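Local coordinates for protein MATE family efflux transporter (Vibrio cholerae, PDB 6IDP) that probably exports drugs and other toxic compounds across the membrane of Vibrio cholerae in exchange for protons, as a multidrug efflux transporter of the MATE family, at residues G92-I97 and T231-I236; G262-A267 and S346-L351; S371-N374 and Y380-L383. All coordinates share one frame; numbering follows the deposited sequence.

In the fold
All three contacts are buried helix-to-helix packings without a hydrogen bond across them, differing in depth. Contact 3, its centre about 15 Å from that of the chain, joins sequence-adjacent helices through alanines and an asparagine amide. Contact 1, about 19 Å out, joins helices far apart in sequence through branched side chains. The two touch: His235 CE1 lies 3.5 Å from Tyr380 CE2, and helix 226-259, half of contact 1, packs on contact 3 through Ile236, Leu242 and Ser243. Contact 2 is the most peripheral, about 26 Å out across the chain's centre from contact 1, with one isoleucine methyl on an alanine backbone. Helix 379-435 is half of contact 3 and also packs beside contact 2.

Contact 1. Residues G92-I97 and T231-I236; sequences GLVIVI and TALGHI
Leu233 reaches across to Leu93 and Val94 and places one methyl, CD1, in the angle between them. Leu93 CD2 lies 4.0 Å from Leu233 CD1, and Val94 CG2 lies 4.1 Å from the same carbon on a different flank. Seen from Leu233 CD1, the directions to the two methyls are roughly at right angles, so the leucine end works as a wedge between neighbouring side chains of the other helix. The two leucines run past one another in opposite directions, each offering the methyl that stands anti to its own CA. In Leu233 the first torsion of -71° turns CG beside the backbone N, and the nearly straight second torsion of 168° then carries CD1 outward. Val94 lies askew to Leu233; its CG2 is also 4.3 Å from Leu233 CD2, so both branches of the leucine follow the valine. The contact joins helix 84-111 to helix 226-259 in the all-helical membrane fold of MATE transporters, which is built from two bundles of transmembrane helices. The nearest backbone approach, Val94 CA to Leu233 CA at 8.7 Å, is wide enough that the side chains alone bridge the helices. Helix 54-80 touches both partners, Thr71 on Val94 and Val74 on Leu233. Leu93 also packs on Trp221, Ser229 and Leu230, while Val96, farther round helix 84-111, touches a bound monoolein.

Contact 2. Residues G262-A267 and S346-L351; sequences GTAAVA and SQILNL
With CG1 of Ile348 turned beside its own backbone N (chi1 -60°) and the second torsion straight (179°), the isoleucine stretches to its full length and sets CD1 against the first turn of helix 263-279. CG2, anti to the backbone N, stays back from the other helix, and the longer branch does the touching. Ile348 CD1 comes end-on to the backbone: it lies 3.9 Å from Ala265 CA and 4.0 Å from Ala265 N. The carbonyl carbon of Ala264 is slightly farther from Ile348 CD1, at 4.3 Å, so the methyl rests over the peptide link that joins the two alanines. Their CB atoms stand to its flanks, with Ala265 CB 4.2 Å and Ala264 CB 4.5 Å from Ile348 CD1. Neither alanine points its CB straight at the other helix. The backbone itself is therefore the floor of the contact, and the small side chains form shallow walls. Ala265 CA and Ile348 CA approach to 6.7 Å. Gly262 occupies the N-cap position, and the helix opens with the bond from Val266 N to Gly262 O. The junction ties this helix start to helix 343-355, near one edge of the MATE fold. Helix 379-435 packs beside it, with Phe411 on Ile348 and Ile407 on Ala265, and Ala268 gives Ile348 a further neighbour one turn on. The contact rests on van der Waals packing of a methyl against a helix backbone and on the burial of apolar surface, so the fit depends on shape, and no directional bond fixes it.

Contact 3. Residues S371-N374 and Y380-L383; sequences SVAN and YVAL. With OLC ((2R)-2,3-dihydroxypropyl (9Z)-octadec-9-enoate), chain S.
This is a close, alanine-lined packing between two consecutive helices, the end of helix 360-375 and the start of helix 379-435, just where the chain turns from one into the other. Ala373 and Ala382 face each other directly: their CB atoms are 3.7 Å apart and their CA atoms only 5.2 Å apart, a distance that single methyl groups allow. Val381 adds its CG1 beside this pair, 4.3 Å from Ala373 CB. On another flank the Asn374 side chain bends inward. Its first torsion of -79° places CG beside the backbone N, and from there the carboxamide meets the Ala382 methyl obliquely, at the O/N side of its face. Ala382 CB is 3.4 Å from Asn374 OD1 and 3.7 Å from Asn374 ND2, so the methyl lies off the plane of the carboxamide, displaced from CG past its O/N side and nearer the oxygen. This is a van der Waals contact of a methyl with an amide, without a hydrogen bond; Asn374 also touches Ser379 and Ile236. Away from the alanines, helix 379-435 carries a monoolein acyl chain along its surface. Tyr380 O is 3.4 Å from the lipid carbon C8, next to the double bond. The same oxygen is hydrogen-bonded to Thr384 OG1, so its polarity is met within the helix. Farther along the chain, Leu383 CD2 packs 3.7 Å from the lipid carbon C14, and Leu383 also touches Leu242 and Ser243 of helix 226-259. Two consecutive helices running in roughly opposite directions, joined by a short turn and packed through small residues, form a tight helical hairpin, here within the membrane-embedded MATE fold.

Contact 1. Residues G92-I97 and T231-I236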
ATOM      1  N   GLY A  92       2.917 -12.247  18.755  1.00 28.74           N
ATOM      2  CA  GLY A  92       1.676 -12.869  19.171  1.00 34.03           C
ATOM      3  C   GLY A  92       0.587 -11.845  19.442  1.00 35.83           C
ATOM      4  O   GLY A  92      -0.571 -12.056  19.082  1.00 34.94           O
ATOM      5  N   LEU A  93       0.958 -10.731  20.070  1.00 29.85           N
ATOM      6  CA  LEU A  93      -0.006  -9.688  20.416  1.00 34.17           C
ATOM      7  C   LEU A  93      -0.627  -9.058  19.170  1.00 36.64           C
ATOM      8  O   LEU A  93      -1.826  -8.780  19.142  1.00 27.87           O
ATOM      9  CB  LEU A  93       0.652  -8.605  21.276  1.00 33.46           C
ATOM     10  CG  LEU A  93      -0.259  -7.446  21.696  1.00 37.91           C
ATOM     11  CD1 LEU A  93      -1.391  -7.936  22.591  1.00 36.58           C
ATOM     12  CD2 LEU A  93       0.527  -6.337  22.377  1.00 31.99           C
ATOM     13  N   VAL A  94       0.195  -8.839  18.147  1.00 22.60           N
ATOM     14  CA  VAL A  94      -0.267  -8.250  16.893  1.00 32.35           C
ATOM     15  C   VAL A  94      -1.297  -9.142  16.199  1.00 32.44           C
ATOM     16  O   VAL A  94      -2.326  -8.664  15.721  1.00 31.92           O
ATOM     17  CB  VAL A  94       0.911  -7.985  15.938  1.00 30.98           C
ATOM     18  CG1 VAL A  94       0.406  -7.644  14.543  1.00 35.64           C
ATOM     19  CG2 VAL A  94       1.783  -6.865  16.480  1.00 31.34           C
ATOM     20  N   ILE A  95      -1.012 -10.441  16.156  1.00 32.20           N
ATOM     21  CA  ILE A  95      -1.924 -11.417  15.568  1.00 33.24           C
ATOM     22  C   ILE A  95      -3.278 -11.395  16.277  1.00 32.24           C
ATOM     23  O   ILE A  95      -4.329 -11.441  15.633  1.00 33.01           O
ATOM     24  CB  ILE A  95      -1.332 -12.843  15.624  1.00 30.15           C
ATOM     25  CG1 ILE A  95      -0.039 -12.920  14.809  1.00 28.29           C
ATOM     26  CG2 ILE A  95      -2.326 -13.859  15.102  1.00 31.32           C
ATOM     27  CD1 ILE A  95      -0.213 -12.544  13.352  1.00 25.97           C
ATOM     28  N   VAL A  96      -3.246 -11.306  17.605  1.00 32.75           N
ATOM     29  CA  VAL A  96      -4.465 -11.275  18.407  1.00 32.08           C
ATOM     30  C   VAL A  96      -5.236  -9.967  18.211  1.00 38.68           C
ATOM     31  O   VAL A  96      -6.451  -9.983  18.011  1.00 37.06           O
ATOM     32  CB  VAL A  96      -4.144 -11.480  19.902  1.00 26.94           C
ATOM     33  CG1 VAL A  96      -5.348 -11.155  20.769  1.00 27.28           C
ATOM     34  CG2 VAL A  96      -3.676 -12.909  20.145  1.00 25.44           C
ATOM     35  N   ILE A  97      -4.523  -8.845  18.255  1.00 39.60           N
ATOM     36  CA  ILE A  97      -5.115  -7.527  18.026  1.00 42.73           C
ATOM     37  C   ILE A  97      -5.777  -7.435  16.654  1.00 36.55           C
ATOM     38  O   ILE A  97      -6.917  -6.987  16.530  1.00 34.76           O
ATOM     39  CB  ILE A  97      -4.056  -6.402  18.139  1.00 53.53           C
ATOM     40  CG1 ILE A  97      -3.610  -6.231  19.590  1.00 58.25           C
ATOM     41  CG2 ILE A  97      -4.601  -5.087  17.591  1.00 54.68           C
ATOM     42  CD1 ILE A  97      -4.740  -5.910  20.540  1.00 61.86           C
ATOM     43  N   THR A 231       0.361   0.777  23.763  1.00 43.21           N
ATOM     44  CA  THR A 231       0.718   2.182  23.626  1.00 46.63           C
ATOM     45  C   THR A 231       1.812   2.362  22.577  1.00 40.54           C
ATOM     46  O   THR A 231       1.761   3.285  21.762  1.00 44.28           O
ATOM     47  CB  THR A 231       1.187   2.775  24.968  1.00 46.38           C
ATOM     48  OG1 THR A 231       0.135   2.654  25.932  1.00 50.98           O
ATOM     49  CG2 THR A 231       1.560   4.239  24.812  1.00 38.81           C
ATOM     50  N   ALA A 232       2.799   1.473  22.598  1.00 40.71           N
ATOM     51  CA  ALA A 232       3.892   1.522  21.634  1.00 34.59           C
ATOM     52  C   ALA A 232       3.377   1.278  20.218  1.00 36.15           C
ATOM     53  O   ALA A 232       3.722   2.008  19.290  1.00 34.49           O
ATOM     54  CB  ALA A 232       4.968   0.508  21.996  1.00 30.02           C
ATOM     55  N   LEU A 233       2.548   0.251  20.060  1.00 33.68           N
ATOM     56  CA  LEU A 233       1.974  -0.063  18.756  1.00 35.37           C
ATOM     57  C   LEU A 233       1.041   1.053  18.290  1.00 36.87           C
ATOM     58  O   LEU A 233       1.099   1.481  17.138  1.00 31.74           O
ATOM     59  CB  LEU A 233       1.225  -1.397  18.805  1.00 33.26           C
ATOM     60  CG  LEU A 233       2.086  -2.657  18.926  1.00 36.80           C
ATOM     61  CD1 LEU A 233       1.226  -3.873  19.251  1.00 35.97           C
ATOM     62  CD2 LEU A 233       2.890  -2.891  17.652  1.00 31.46           C
ATOM     63  N   GLY A 234       0.196   1.528  19.201  1.00 38.27           N
ATOM     64  CA  GLY A 234      -0.793   2.547  18.887  1.00 40.86           C
ATOM     65  C   GLY A 234      -0.201   3.884  18.480  1.00 38.85           C
ATOM     66  O   GLY A 234      -0.791   4.610  17.678  1.00 42.82           O
ATOM     67  N   HIS A 235       0.963   4.207  19.036  1.00 32.53           N
ATOM     68  CA  HIS A 235       1.664   5.447  18.715  1.00 35.98           C
ATOM     69  C   HIS A 235       1.999   5.552  17.230  1.00 35.22           C
ATOM     70  O   HIS A 235       2.067   6.651  16.676  1.00 28.42           O
ATOM     71  CB  HIS A 235       2.947   5.562  19.541  1.00 36.77           C
ATOM     72  CG  HIS A 235       3.806   6.728  19.162  1.00 46.95           C
ATOM     73  ND1 HIS A 235       3.452   8.032  19.435  1.00 49.27           N
ATOM     74  CD2 HIS A 235       5.000   6.787  18.526  1.00 46.75           C
ATOM     75  CE1 HIS A 235       4.394   8.844  18.985  1.00 44.34           C
ATOM     76  NE2 HIS A 235       5.343   8.115  18.430  1.00 45.97           N
ATOM     77  N   ILE A 236       2.222   4.408  16.593  1.00 32.47           N
ATOM     78  CA  ILE A 236       2.528   4.376  15.169  1.00 34.81           C
ATOM     79  C   ILE A 236       1.254   4.174  14.363  1.00 36.99           C
ATOM     80  O   ILE A 236       1.003   4.872  13.382  1.00 38.62           O
ATOM     81  CB  ILE A 236       3.514   3.244  14.814  1.00 35.18           C
ATOM     82  CG1 ILE A 236       4.738   3.266  15.734  1.00 34.51           C
ATOM     83  CG2 ILE A 236       3.921   3.338  13.351  1.00 25.49           C
ATOM     84  CD1 ILE A 236       5.784   4.283  15.344  1.00 34.88           C
TER

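Contact 2. Residues G262-A267 and S346-L351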
ATOM      1  N   GLY A 262     -14.556  16.735 -19.166  1.00 48.08           N
ATOM      2  CA  GLY A 262     -15.156  15.743 -20.040  1.00 39.85           C
ATOM      3  C   GLY A 262     -14.836  14.303 -19.686  1.00 41.72           C
ATOM      4  O   GLY A 262     -13.907  14.027 -18.923  1.00 36.86           O
ATOM      5  N   THR A 263     -15.607  13.384 -20.260  1.00 40.55           N
ATOM      6  CA  THR A 263     -15.466  11.957 -19.993  1.00 48.49           C
ATOM      7  C   THR A 263     -14.119  11.389 -20.445  1.00 46.15           C
ATOM      8  O   THR A 263     -13.598  10.454 -19.835  1.00 45.58           O
ATOM      9  CB  THR A 263     -16.599  11.158 -20.674  1.00 55.56           C
ATOM     10  OG1 THR A 263     -16.272   9.764 -20.676  1.00 68.95           O
ATOM     11  CG2 THR A 263     -16.793  11.621 -22.105  1.00 56.81           C
ATOM     12  N   ALA A 264     -13.561  11.953 -21.512  1.00 40.32           N
ATOM     13  CA  ALA A 264     -12.299  11.466 -22.058  1.00 42.72           C
ATOM     14  C   ALA A 264     -11.126  11.830 -21.158  1.00 39.42           C
ATOM     15  O   ALA A 264     -10.179  11.055 -21.015  1.00 39.97           O
ATOM     16  CB  ALA A 264     -12.078  12.013 -23.452  1.00 31.87           C
ATOM     17  N   ALA A 265     -11.189  13.016 -20.564  1.00 38.24           N
ATOM     18  CA  ALA A 265     -10.168  13.448 -19.622  1.00 36.82           C
ATOM     19  C   ALA A 265     -10.201  12.567 -18.379  1.00 39.26           C
ATOM     20  O   ALA A 265      -9.156  12.208 -17.836  1.00 39.35           O
ATOM     21  CB  ALA A 265     -10.366  14.908 -19.251  1.00 39.59           C
ATOM     22  N   VAL A 266     -11.405  12.218 -17.933  1.00 40.21           N
ATOM     23  CA  VAL A 266     -11.561  11.336 -16.781  1.00 41.99           C
ATOM     24  C   VAL A 266     -10.961   9.963 -17.080  1.00 38.62           C
ATOM     25  O   VAL A 266     -10.237   9.403 -16.261  1.00 43.97           O
ATOM     26  CB  VAL A 266     -13.042  11.178 -16.378  1.00 43.91           C
ATOM     27  CG1 VAL A 266     -13.185  10.159 -15.255  1.00 40.24           C
ATOM     28  CG2 VAL A 266     -13.620  12.518 -15.953  1.00 51.80           C
ATOM     29  N   ALA A 267     -11.256   9.438 -18.266  1.00 36.62           N
ATOM     30  CA  ALA A 267     -10.744   8.138 -18.683  1.00 37.40           C
ATOM     31  C   ALA A 267      -9.222   8.150 -18.837  1.00 39.36           C
ATOM     32  O   ALA A 267      -8.550   7.177 -18.497  1.00 37.96           O
ATOM     33  CB  ALA A 267     -11.400   7.706 -19.988  1.00 32.44           C
ATOM     34  N   SER A 346      -6.502   8.804 -25.871  1.00 29.87           N
ATOM     35  CA  SER A 346      -5.082   8.532 -26.079  1.00 31.57           C
ATOM     36  C   SER A 346      -4.274   9.811 -26.292  1.00 31.64           C
ATOM     37  O   SER A 346      -3.096   9.867 -25.945  1.00 34.70           O
ATOM     38  CB  SER A 346      -4.883   7.580 -27.264  1.00 30.38           C
ATOM     39  OG  SER A 346      -5.258   8.188 -28.486  1.00 36.80           O
ATOM     40  N   GLN A 347      -4.904  10.837 -26.858  1.00 25.31           N
ATOM     41  CA  GLN A 347      -4.232  12.117 -27.055  1.00 25.43           C
ATOM     42  C   GLN A 347      -3.947  12.808 -25.721  1.00 29.95           C
ATOM     43  O   GLN A 347      -2.877  13.387 -25.525  1.00 29.01           O
ATOM     44  CB  GLN A 347      -5.062  13.035 -27.954  1.00 25.19           C
ATOM     45  CG  GLN A 347      -4.984  12.701 -29.438  1.00 28.49           C
ATOM     46  CD  GLN A 347      -5.686  13.735 -30.298  1.00 33.18           C
ATOM     47  OE1 GLN A 347      -6.158  14.755 -29.796  1.00 35.27           O
ATOM     48  NE2 GLN A 347      -5.756  13.480 -31.599  1.00 32.01           N
ATOM     49  N   ILE A 348      -4.911  12.748 -24.809  1.00 28.36           N
ATOM     50  CA  ILE A 348      -4.755  13.351 -23.491  1.00 28.07           C
ATOM     51  C   ILE A 348      -3.800  12.522 -22.635  1.00 29.36           C
ATOM     52  O   ILE A 348      -3.003  13.065 -21.868  1.00 28.28           O
ATOM     53  CB  ILE A 348      -6.114  13.495 -22.775  1.00 28.69           C
ATOM     54  CG1 ILE A 348      -7.049  14.387 -23.597  1.00 27.89           C
ATOM     55  CG2 ILE A 348      -5.929  14.067 -21.378  1.00 29.72           C
ATOM     56  CD1 ILE A 348      -8.428  14.574 -22.982  1.00 34.56           C
ATOM     57  N   LEU A 349      -3.874  11.203 -22.783  1.00 24.82           N
ATOM     58  CA  LEU A 349      -2.973  10.300 -22.079  1.00 25.48           C
ATOM     59  C   LEU A 349      -1.532  10.484 -22.557  1.00 28.65           C
ATOM     60  O   LEU A 349      -0.596  10.425 -21.760  1.00 32.95           O
ATOM     61  CB  LEU A 349      -3.420   8.847 -22.264  1.00 27.01           C
ATOM     62  CG  LEU A 349      -2.537   7.758 -21.652  1.00 25.68           C
ATOM     63  CD1 LEU A 349      -2.386   7.946 -20.143  1.00 24.15           C
ATOM     64  CD2 LEU A 349      -3.099   6.380 -21.976  1.00 25.38           C
ATOM     65  N   ASN A 350      -1.365  10.708 -23.859  1.00 29.44           N
ATOM     66  CA  ASN A 350      -0.056  11.001 -24.443  1.00 29.36           C
ATOM     67  C   ASN A 350       0.599  12.188 -23.738  1.00 31.07           C
ATOM     68  O   ASN A 350       1.802  12.182 -23.468  1.00 30.11           O
ATOM     69  CB  ASN A 350      -0.198  11.282 -25.943  1.00 26.63           C
ATOM     70  CG  ASN A 350       1.126  11.225 -26.689  1.00 32.22           C
ATOM     71  OD1 ASN A 350       2.203  11.315 -26.095  1.00 28.89           O
ATOM     72  ND2 ASN A 350       1.048  11.085 -28.009  1.00 31.11           N
ATOM     73  N   LEU A 351      -0.206  13.202 -23.433  1.00 27.92           N
ATOM     74  CA  LEU A 351       0.279  14.381 -22.727  1.00 30.83           C
ATOM     75  C   LEU A 351       0.685  14.048 -21.295  1.00 32.50           C
ATOM     76  O   LEU A 351       1.696  14.538 -20.798  1.00 31.69           O
ATOM     77  CB  LEU A 351      -0.787  15.476 -22.724  1.00 30.08           C
ATOM     78  CG  LEU A 351      -0.317  16.833 -22.202  1.00 31.96           C
ATOM     79  CD1 LEU A 351       0.824  17.359 -23.057  1.00 30.94           C
ATOM     80  CD2 LEU A 351      -1.465  17.820 -22.170  1.00 30.34           C
TER

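Contact 3. Residues S371-N374 and Y380-L383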
ATOM      1  N   SER A 371       7.811   6.151   4.987  1.00 27.45           N
ATOM      2  CA  SER A 371       8.092   4.825   5.525  1.00 26.57           C
ATOM      3  C   SER A 371       9.308   4.834   6.450  1.00 23.42           C
ATOM      4  O   SER A 371       9.354   4.089   7.426  1.00 32.53           O
ATOM      5  CB  SER A 371       8.301   3.821   4.389  1.00 29.44           C
ATOM      6  OG  SER A 371       9.494   4.101   3.679  1.00 37.77           O
ATOM      7  N   VAL A 372      10.287   5.679   6.140  1.00 23.93           N
ATOM      8  CA  VAL A 372      11.489   5.795   6.960  1.00 23.35           C
ATOM      9  C   VAL A 372      11.171   6.467   8.297  1.00 27.42           C
ATOM     10  O   VAL A 372      11.635   6.024   9.349  1.00 26.64           O
ATOM     11  CB  VAL A 372      12.602   6.582   6.229  1.00 22.92           C
ATOM     12  CG1 VAL A 372      13.682   7.034   7.204  1.00 25.04           C
ATOM     13  CG2 VAL A 372      13.205   5.734   5.115  1.00 21.26           C
ATOM     14  N   ALA A 373      10.367   7.525   8.248  1.00 25.03           N
ATOM     15  CA  ALA A 373       9.929   8.219   9.457  1.00 24.09           C
ATOM     16  C   ALA A 373       9.195   7.274  10.411  1.00 29.62           C
ATOM     17  O   ALA A 373       9.475   7.256  11.612  1.00 27.52           O
ATOM     18  CB  ALA A 373       9.044   9.397   9.094  1.00 25.21           C
ATOM     19  N   ASN A 374       8.254   6.498   9.873  1.00 23.00           N
ATOM     20  CA  ASN A 374       7.539   5.503  10.667  1.00 32.66           C
ATOM     21  C   ASN A 374       8.488   4.466  11.269  1.00 33.51           C
ATOM     22  O   ASN A 374       8.338   4.074  12.428  1.00 31.24           O
ATOM     23  CB  ASN A 374       6.475   4.795   9.820  1.00 29.44           C
ATOM     24  CG  ASN A 374       5.208   5.619   9.653  1.00 34.35           C
ATOM     25  OD1 ASN A 374       4.731   6.246  10.597  1.00 28.66           O
ATOM     26  ND2 ASN A 374       4.651   5.609   8.445  1.00 23.18           N
ATOM     27  N   TYR A 380       4.352  10.874  13.652  1.00 27.08           N
ATOM     28  CA  TYR A 380       3.713  12.167  13.439  1.00 31.56           C
ATOM     29  C   TYR A 380       4.458  12.989  12.393  1.00 31.60           C
ATOM     30  O   TYR A 380       3.854  13.799  11.690  1.00 33.28           O
ATOM     31  CB  TYR A 380       3.599  12.940  14.755  1.00 33.79           C
ATOM     32  CG  TYR A 380       2.559  12.357  15.683  1.00 42.13           C
ATOM     33  CD1 TYR A 380       1.219  12.691  15.547  1.00 40.49           C
ATOM     34  CD2 TYR A 380       2.915  11.462  16.684  1.00 42.29           C
ATOM     35  CE1 TYR A 380       0.262  12.158  16.386  1.00 51.17           C
ATOM     36  CE2 TYR A 380       1.964  10.922  17.529  1.00 47.10           C
ATOM     37  CZ  TYR A 380       0.639  11.273  17.375  1.00 53.79           C
ATOM     38  OH  TYR A 380      -0.313  10.741  18.214  1.00 59.42           O
ATOM     39  N   VAL A 381       5.765  12.777  12.289  1.00 26.88           N
ATOM     40  CA  VAL A 381       6.534  13.353  11.193  1.00 27.29           C
ATOM     41  C   VAL A 381       6.085  12.720   9.877  1.00 25.70           C
ATOM     42  O   VAL A 381       5.965  13.400   8.855  1.00 25.84           O
ATOM     43  CB  VAL A 381       8.052  13.151  11.385  1.00 36.14           C
ATOM     44  CG1 VAL A 381       8.816  13.545  10.126  1.00 25.43           C
ATOM     45  CG2 VAL A 381       8.542  13.954  12.582  1.00 26.74           C
ATOM     46  N   ALA A 382       5.816  11.417   9.916  1.00 25.02           N
ATOM     47  CA  ALA A 382       5.360  10.687   8.739  1.00 27.51           C
ATOM     48  C   ALA A 382       3.987  11.176   8.281  1.00 35.34           C
ATOM     49  O   ALA A 382       3.742  11.331   7.086  1.00 38.45           O
ATOM     50  CB  ALA A 382       5.322   9.194   9.026  1.00 27.31           C
ATOM     51  N   LEU A 383       3.099  11.418   9.244  1.00 35.64           N
ATOM     52  CA  LEU A 383       1.765  11.937   8.961  1.00 27.56           C
ATOM     53  C   LEU A 383       1.831  13.352   8.396  1.00 35.44           C
ATOM     54  O   LEU A 383       1.067  13.707   7.495  1.00 36.16           O
ATOM     55  CB  LEU A 383       0.901  11.915  10.227  1.00 28.87           C
ATOM     56  CG  LEU A 383      -0.462  12.607  10.126  1.00 40.65           C
ATOM     57  CD1 LEU A 383      -1.345  11.925   9.088  1.00 30.51           C
ATOM     58  CD2 LEU A 383      -1.158  12.662  11.479  1.00 37.77           C
TER
HETATM   59  C18 OLC S 518      -4.900  15.150   8.730  1.00 57.77           C
HETATM   60  C10 OLC S 518       2.430  17.780  14.068  1.00 66.82           C
HETATM   61  C9  OLC S 518       3.767  17.698  14.225  1.00 68.01           C
HETATM   62  C17 OLC S 518      -4.056  16.305   9.225  1.00 54.86           C
HETATM   63  C11 OLC S 518       1.665  16.676  13.370  1.00 63.64           C
HETATM   64  C8  OLC S 518       4.531  16.499  13.706  1.00 67.38           C
HETATM   65  C16 OLC S 518      -2.817  15.770   9.909  1.00 56.01           C
HETATM   66  C12 OLC S 518       0.181  16.961  13.463  1.00 58.66           C
HETATM   67  C7  OLC S 518       5.961  16.898  13.412  1.00 66.20           C
HETATM   68  C15 OLC S 518      -1.966  16.921  10.401  1.00 56.79           C
HETATM   69  C13 OLC S 518      -0.314  17.513  12.144  1.00 59.55           C
HETATM   70  C6  OLC S 518       6.586  17.481  14.659  1.00 69.05           C
HETATM   71  C14 OLC S 518      -0.877  16.385  11.306  1.00 59.42           C